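Local coordinates for enoyl-CoA hydratase/isomerase family protein (Bacillus anthracis, PDB 3KQF), which probably catalyses the reversible hydration of enoyl-CoA thioesters to 3-hydroxyacyl-CoA, as a trimeric member of the crotonase superfamily, at residues 39-42 with 43-47; 171-175 with 176-180. All coordinates share one frame; numbering follows the deposited sequence.

Contact 1 (39-42 with 43-47) comes first along the chain and contact 2 (171-175 with 176-180) follows more than a hundred residues later, both inside the enoyl-CoA hydratase/isomerase family region. Contact 1 lies within helix 35-49, the crossover between two strands of the six-stranded sheet. Contact 2 marks the passage from strand 173-174, at the border of the small three-stranded sheet, into helix 175-181. Their centres are 30 Å apart, on opposite sides of the chain's centre, and their nearest atoms are about 21 Å apart. No other subunit touches contact 1, whereas contact 2 lies at the subunit interfaces, K179 reaching one neighbouring subunit and R171 the other.

Contact 1. Residues 39-42 with 43-47; sequences EELQ and NILTQ
Two turns of helix 35-49 make this contact, with E39 meeting N43, L41 meeting L45, and Q42 meeting T46. The i to i+4 backbone bonds run from N43 N to E39 O, from I44 N to E40 O and from L45 N to L41 O, the last at 2.9 Å. On the outer face the carboxylate of E39 stands almost perpendicular to the N43 amide (planes 89° apart), and N43 ND2 reaches E39 OE2 in a weak bond of 3.4 Å. The bend of the E39 chain at chi2 (67°) carries its carboxylate forward along the helix, toward the N43 amide. A water lies 2.8 Å from Q42 OE1 and 3.3 Å from N43 OD1, between the two side chains, while Q42 NE2 binds T94 OG1 of helix 81-99. The helix is the crossover of the beta-alpha-beta unit formed with strands 19-24 and 56-61, and its inner side carries the leucines. L41 CG is 4.0 Å from L45 CD1; I44, in the conformer described here, packs on I10 and V12 of strand 10-13. One residue further along, Q42 O accepts from both T46 N, at 3.0 Å, and T46 OG1, at 2.9 Å, which reach it from opposite faces of its carbonyl plane. With T46 OG1 beside its own backbone N (chi1 -58°), the hydroxyl is directed back to the preceding turn.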
ATOM      1  N   GLU A  39     -12.202  14.420 -26.790  1.00 20.87           N
ATOM      2  CA  GLU A  39     -12.942  13.754 -27.883  1.00 21.29           C
ATOM      3  C   GLU A  39     -12.002  12.917 -28.764  1.00 21.13           C
ATOM      4  O   GLU A  39     -12.281  11.748 -29.044  1.00 19.01           O
ATOM      5  CB  GLU A  39     -13.660  14.798 -28.751  1.00 22.16           C
ATOM      6  CG  GLU A  39     -14.315  14.264 -30.036  1.00 26.60           C
ATOM      7  CD  GLU A  39     -15.481  13.334 -29.781  1.00 32.32           C
ATOM      8  OE1 GLU A  39     -15.975  13.279 -28.629  1.00 38.96           O
ATOM      9  OE2 GLU A  39     -15.922  12.671 -30.748  1.00 36.15           O
ATOM     10  N   GLU A  40     -10.899  13.525 -29.201  1.00 20.88           N
ATOM     11  CA  GLU A  40      -9.908  12.828 -30.035  1.00 21.44           C
ATOM     12  C   GLU A  40      -9.250  11.655 -29.313  1.00 20.31           C
ATOM     13  O   GLU A  40      -9.014  10.589 -29.915  1.00 18.86           O
ATOM     14  CB  GLU A  40      -8.825  13.795 -30.535  1.00 21.65           C
ATOM     15  CG  GLU A  40      -9.319  14.783 -31.551  1.00 23.74           C
ATOM     16  CD  GLU A  40      -8.240  15.709 -32.079  1.00 26.32           C
ATOM     17  OE1 GLU A  40      -7.113  15.692 -31.554  1.00 27.83           O
ATOM     18  OE2 GLU A  40      -8.521  16.451 -33.051  1.00 28.31           O
ATOM     19  N   LEU A  41      -8.935  11.856 -28.038  1.00 19.11           N
ATOM     20  CA  LEU A  41      -8.310  10.827 -27.243  1.00 19.21           C
ATOM     21  C   LEU A  41      -9.264   9.641 -27.070  1.00 19.82           C
ATOM     22  O   LEU A  41      -8.860   8.502 -27.236  1.00 19.78           O
ATOM     23  CB  LEU A  41      -7.826  11.398 -25.903  1.00 19.62           C
ATOM     24  CG  LEU A  41      -6.976  10.501 -25.014  1.00 20.54           C
ATOM     25  CD1 LEU A  41      -5.784   9.882 -25.765  1.00 19.56           C
ATOM     26  CD2 LEU A  41      -6.493  11.327 -23.810  1.00 18.82           C
ATOM     27  N   GLN A  42     -10.537   9.904 -26.775  1.00 19.18           N
ATOM     28  CA  GLN A  42     -11.514   8.824 -26.645  1.00 19.05           C
ATOM     29  C   GLN A  42     -11.654   8.024 -27.946  1.00 19.39           C
ATOM     30  O   GLN A  42     -11.790   6.813 -27.913  1.00 18.28           O
ATOM     31  CB  GLN A  42     -12.884   9.357 -26.216  1.00 19.52           C
ATOM     32  CG  GLN A  42     -12.939   9.929 -24.791  1.00 20.15           C
ATOM     33  CD  GLN A  42     -14.343  10.362 -24.381  1.00 23.80           C
ATOM     34  OE1 GLN A  42     -15.276  10.294 -25.172  1.00 26.99           O
ATOM     35  NE2 GLN A  42     -14.492  10.816 -23.136  1.00 22.95           N
ATOM     36  N   ASN A  43     -11.648   8.710 -29.089  1.00 19.60           N
ATOM     37  CA  ASN A  43     -11.775   8.033 -30.381  1.00 20.42           C
ATOM     38  C   ASN A  43     -10.580   7.106 -30.643  1.00 19.93           C
ATOM     39  O   ASN A  43     -10.760   5.983 -31.101  1.00 19.95           O
ATOM     40  CB  ASN A  43     -11.943   9.048 -31.519  1.00 20.94           C
ATOM     41  CG  ASN A  43     -13.234   9.861 -31.401  1.00 24.24           C
ATOM     42  OD1 ASN A  43     -14.141   9.506 -30.652  1.00 31.11           O
ATOM     43  ND2 ASN A  43     -13.323  10.947 -32.163  1.00 27.68           N
ATOM     44  N   ILE A  44      -9.363   7.571 -30.355  0.50 20.22           N
ATOM     45  CA  ILE A  44      -8.173   6.737 -30.570  0.50 20.80           C
ATOM     46  C   ILE A  44      -8.144   5.586 -29.556  0.50 20.54           C
ATOM     47  O   ILE A  44      -7.742   4.479 -29.895  0.50 20.85           O
ATOM     48  CB  ILE A  44      -6.852   7.537 -30.525  0.50 21.45           C
ATOM     49  CG1 ILE A  44      -5.662   6.614 -30.821  0.50 21.69           C
ATOM     50  CG2 ILE A  44      -6.659   8.193 -29.183  0.50 21.89           C
ATOM     51  CD1 ILE A  44      -5.715   5.942 -32.168  0.50 23.16           C
ATOM     52  N   LEU A  45      -8.573   5.847 -28.320  1.00 19.69           N
ATOM     53  CA  LEU A  45      -8.634   4.777 -27.304  1.00 19.55           C
ATOM     54  C   LEU A  45      -9.592   3.647 -27.769  1.00 19.06           C
ATOM     55  O   LEU A  45      -9.308   2.467 -27.567  1.00 18.59           O
ATOM     56  CB  LEU A  45      -9.036   5.347 -25.948  1.00 19.37           C
ATOM     57  CG  LEU A  45      -7.945   6.210 -25.282  1.00 21.10           C
ATOM     58  CD1 LEU A  45      -8.463   6.920 -24.039  1.00 21.81           C
ATOM     59  CD2 LEU A  45      -6.705   5.376 -24.942  1.00 23.64           C
ATOM     60  N   THR A  46     -10.700   4.020 -28.415  1.00 19.23           N
ATOM     61  CA  THR A  46     -11.674   3.040 -28.943  1.00 19.98           C
ATOM     62  C   THR A  46     -11.055   2.185 -30.032  1.00 20.17           C
ATOM     63  O   THR A  46     -11.355   0.995 -30.138  1.00 20.61           O
ATOM     64  CB  THR A  46     -12.931   3.725 -29.507  1.00 20.04           C
ATOM     65  OG1 THR A  46     -13.536   4.508 -28.485  1.00 21.13           O
ATOM     66  CG2 THR A  46     -13.957   2.698 -30.030  1.00 21.38           C
ATOM     67  N   GLN A  47     -10.209   2.794 -30.857  1.00 20.24           N
ATOM     68  CA  GLN A  47      -9.529   2.069 -31.930  1.00 20.30           C
ATOM     69  C   GLN A  47      -8.498   1.084 -31.348  1.00 18.84           C
ATOM     70  O   GLN A  47      -8.511  -0.095 -31.660  1.00 19.97           O
ATOM     71  CB  GLN A  47      -8.872   3.070 -32.893  1.00 20.65           C
ATOM     72  CG  GLN A  47      -8.142   2.444 -34.076  1.00 24.81           C
ATOM     73  CD  GLN A  47      -7.825   3.453 -35.187  1.00 29.97           C
ATOM     74  OE1 GLN A  47      -7.913   4.671 -34.992  1.00 31.98           O
ATOM     75  NE2 GLN A  47      -7.452   2.940 -36.363  1.00 29.63           N
TER
HETATM   76  O   HOH W   1     -15.844  10.014 -27.888  1.00 30.77           O

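Contact 2. Residues 171-175 with 176-180; sequences RRISA and QEAKE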
ATOM      1  N   ARG A 171       0.094  20.447  -2.954  1.00 16.71           N
ATOM      2  CA  ARG A 171       1.476  20.820  -3.252  1.00 17.34           C
ATOM      3  C   ARG A 171       2.083  20.091  -4.439  1.00 16.44           C
ATOM      4  O   ARG A 171       1.685  18.969  -4.767  1.00 17.60           O
ATOM      5  CB  ARG A 171       2.358  20.649  -2.015  1.00 17.74           C
ATOM      6  CG  ARG A 171       2.707  19.197  -1.656  1.00 16.87           C
ATOM      7  CD  ARG A 171       3.340  19.085  -0.282  1.00 19.47           C
ATOM      8  NE  ARG A 171       3.740  17.715   0.024  1.00 15.18           N
ATOM      9  CZ  ARG A 171       4.957  17.213  -0.197  1.00 14.06           C
ATOM     10  NH1 ARG A 171       5.937  17.972  -0.679  1.00 17.43           N
ATOM     11  NH2 ARG A 171       5.204  15.935   0.082  1.00 17.46           N
ATOM     12  N   ARG A 172       3.048  20.746  -5.086  1.00 17.28           N
ATOM     13  CA  ARG A 172       3.745  20.158  -6.218  1.00 17.83           C
ATOM     14  C   ARG A 172       4.995  19.458  -5.689  1.00 17.29           C
ATOM     15  O   ARG A 172       5.690  19.984  -4.803  1.00 14.55           O
ATOM     16  CB  ARG A 172       4.201  21.205  -7.236  1.00 19.74           C
ATOM     17  CG  ARG A 172       3.143  22.059  -7.853  1.00 20.60           C
ATOM     18  CD  ARG A 172       3.824  22.917  -8.923  1.00 24.95           C
ATOM     19  NE  ARG A 172       2.909  23.796  -9.631  1.00 29.86           N
ATOM     20  CZ  ARG A 172       3.200  24.412 -10.777  1.00 27.29           C
ATOM     21  NH1 ARG A 172       4.357  24.209 -11.379  1.00 27.64           N
ATOM     22  NH2 ARG A 172       2.304  25.196 -11.347  1.00 33.15           N
ATOM     23  N   ILE A 173       5.299  18.298  -6.264  1.00 15.61           N
ATOM     24  CA  ILE A 173       6.458  17.525  -5.851  1.00 15.24           C
ATOM     25  C   ILE A 173       7.342  17.200  -7.062  1.00 15.79           C
ATOM     26  O   ILE A 173       6.860  17.156  -8.200  1.00 16.53           O
ATOM     27  CB  ILE A 173       6.019  16.256  -5.114  1.00 15.52           C
ATOM     28  CG1 ILE A 173       5.302  15.285  -6.071  1.00 15.77           C
ATOM     29  CG2 ILE A 173       5.081  16.630  -3.916  1.00 16.41           C
ATOM     30  CD1 ILE A 173       4.928  13.965  -5.421  1.00 18.82           C
ATOM     31  N   SER A 174       8.636  17.019  -6.820  1.00 15.40           N
ATOM     32  CA  SER A 174       9.587  16.709  -7.879  1.00 15.95           C
ATOM     33  C   SER A 174       9.453  15.259  -8.299  1.00 16.57           C
ATOM     34  O   SER A 174       8.863  14.460  -7.605  1.00 13.57           O
ATOM     35  CB  SER A 174      11.007  16.912  -7.392  1.00 15.87           C
ATOM     36  OG  SER A 174      11.330  15.972  -6.375  1.00 14.22           O
ATOM     37  N   ALA A 175      10.092  14.916  -9.408  1.00 17.73           N
ATOM     38  CA  ALA A 175      10.079  13.539  -9.890  1.00 18.34           C
ATOM     39  C   ALA A 175      10.755  12.618  -8.868  1.00 17.95           C
ATOM     40  O   ALA A 175      10.344  11.475  -8.684  1.00 17.24           O
ATOM     41  CB  ALA A 175      10.797  13.462 -11.222  1.00 18.15           C
ATOM     42  N   GLN A 176      11.796  13.144  -8.222  1.00 19.12           N
ATOM     43  CA  GLN A 176      12.590  12.426  -7.223  1.00 19.07           C
ATOM     44  C   GLN A 176      11.739  12.077  -6.016  1.00 18.78           C
ATOM     45  O   GLN A 176      11.806  10.950  -5.501  1.00 17.65           O
ATOM     46  CB  GLN A 176      13.803  13.277  -6.783  1.00 20.40           C
ATOM     47  CG  GLN A 176      14.895  13.454  -7.832  1.00 23.64           C
ATOM     48  CD  GLN A 176      14.510  14.318  -9.052  1.00 28.74           C
ATOM     49  OE1 GLN A 176      13.628  15.183  -8.986  1.00 30.12           O
ATOM     50  NE2 GLN A 176      15.217  14.104 -10.161  1.00 30.74           N
ATOM     51  N   GLU A 177      10.942  13.050  -5.569  1.00 16.70           N
ATOM     52  CA  GLU A 177      10.041  12.867  -4.453  1.00 16.37           C
ATOM     53  C   GLU A 177       8.968  11.877  -4.843  1.00 16.61           C
ATOM     54  O   GLU A 177       8.625  10.983  -4.070  1.00 16.90           O
ATOM     55  CB  GLU A 177       9.432  14.207  -4.006  1.00 16.20           C
ATOM     56  CG  GLU A 177      10.471  15.121  -3.348  1.00 21.23           C
ATOM     57  CD  GLU A 177      10.008  16.551  -3.099  1.00 25.09           C
ATOM     58  OE1 GLU A 177       9.144  17.067  -3.828  1.00 22.66           O
ATOM     59  OE2 GLU A 177      10.594  17.195  -2.204  1.00 31.50           O
ATOM     60  N   ALA A 178       8.438  12.022  -6.055  1.00 14.85           N
ATOM     61  CA  ALA A 178       7.432  11.080  -6.550  1.00 14.61           C
ATOM     62  C   ALA A 178       7.970   9.646  -6.513  1.00 14.38           C
ATOM     63  O   ALA A 178       7.242   8.718  -6.145  1.00 15.98           O
ATOM     64  CB  ALA A 178       7.013  11.435  -7.946  1.00 13.66           C
ATOM     65  N   LYS A 179       9.229   9.466  -6.918  1.00 14.17           N
ATOM     66  CA  LYS A 179       9.853   8.139  -6.916  1.00 15.75           C
ATOM     67  C   LYS A 179       9.960   7.596  -5.491  1.00 15.36           C
ATOM     68  O   LYS A 179       9.659   6.436  -5.249  1.00 17.31           O
ATOM     69  CB  LYS A 179      11.236   8.139  -7.554  1.00 16.85           C
ATOM     70  CG  LYS A 179      11.656   6.718  -7.946  1.00 21.75           C
ATOM     71  CD  LYS A 179      13.108   6.571  -8.276  1.00 28.87           C
ATOM     72  CE  LYS A 179      13.357   5.146  -8.787  1.00 31.57           C
ATOM     73  NZ  LYS A 179      12.612   4.121  -7.972  1.00 32.51           N
ATOM     74  N   GLU A 180      10.379   8.446  -4.560  1.00 15.09           N
ATOM     75  CA  GLU A 180      10.495   8.063  -3.156  1.00 17.04           C
ATOM     76  C   GLU A 180       9.141   7.602  -2.594  1.00 17.18           C
ATOM     77  O   GLU A 180       9.083   6.637  -1.821  1.00 16.68           O
ATOM     78  CB  GLU A 180      11.029   9.263  -2.355  1.00 17.48           C
ATOM     79  CG  GLU A 180      11.215   9.038  -0.864  1.00 23.14           C
ATOM     80  CD  GLU A 180      11.878  10.241  -0.163  1.00 31.86           C
ATOM     81  OE1 GLU A 180      12.037  11.311  -0.799  1.00 37.48           O
ATOM     82  OE2 GLU A 180      12.240  10.115   1.028  1.00 37.24           O
TER
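Reciprocal hydrogen bonds join S174 and E177 at the start of helix 175-181. S174 OG accepts from E177 N at 3.1 Å (N-H...O 161°), placed there by a chi1 of 66° that sets the hydroxyl between the backbone N and the carbonyl carbon. In return S174 N donates to E177 OE1 at 3.0 Å, meeting the oxygen on its anti side, 31° out of the carboxylate plane. Together these bonds form a capping box with S174 as N-cap, which ties the end of strand 173-174 to the first turn. Backbone bonds take over from there: A178 N reaches S174 O and K179 N reaches A175 O, each at 2.9 Å. Apolar contact comes from I173, whose CD1 lies 4.1 Å from A178 CB; both side chains also pack on L183. Among the charged groups, R171 NH1 stays 4.6 Å from E177 OE1, too far for a salt bridge, and the guanidinium turns one face to I173 CG2 while R171 NH2 bridges to E165. K179 leads away from the cap to a salt bridge with E180 of the second subunit, and R171 packs on F186 of the third.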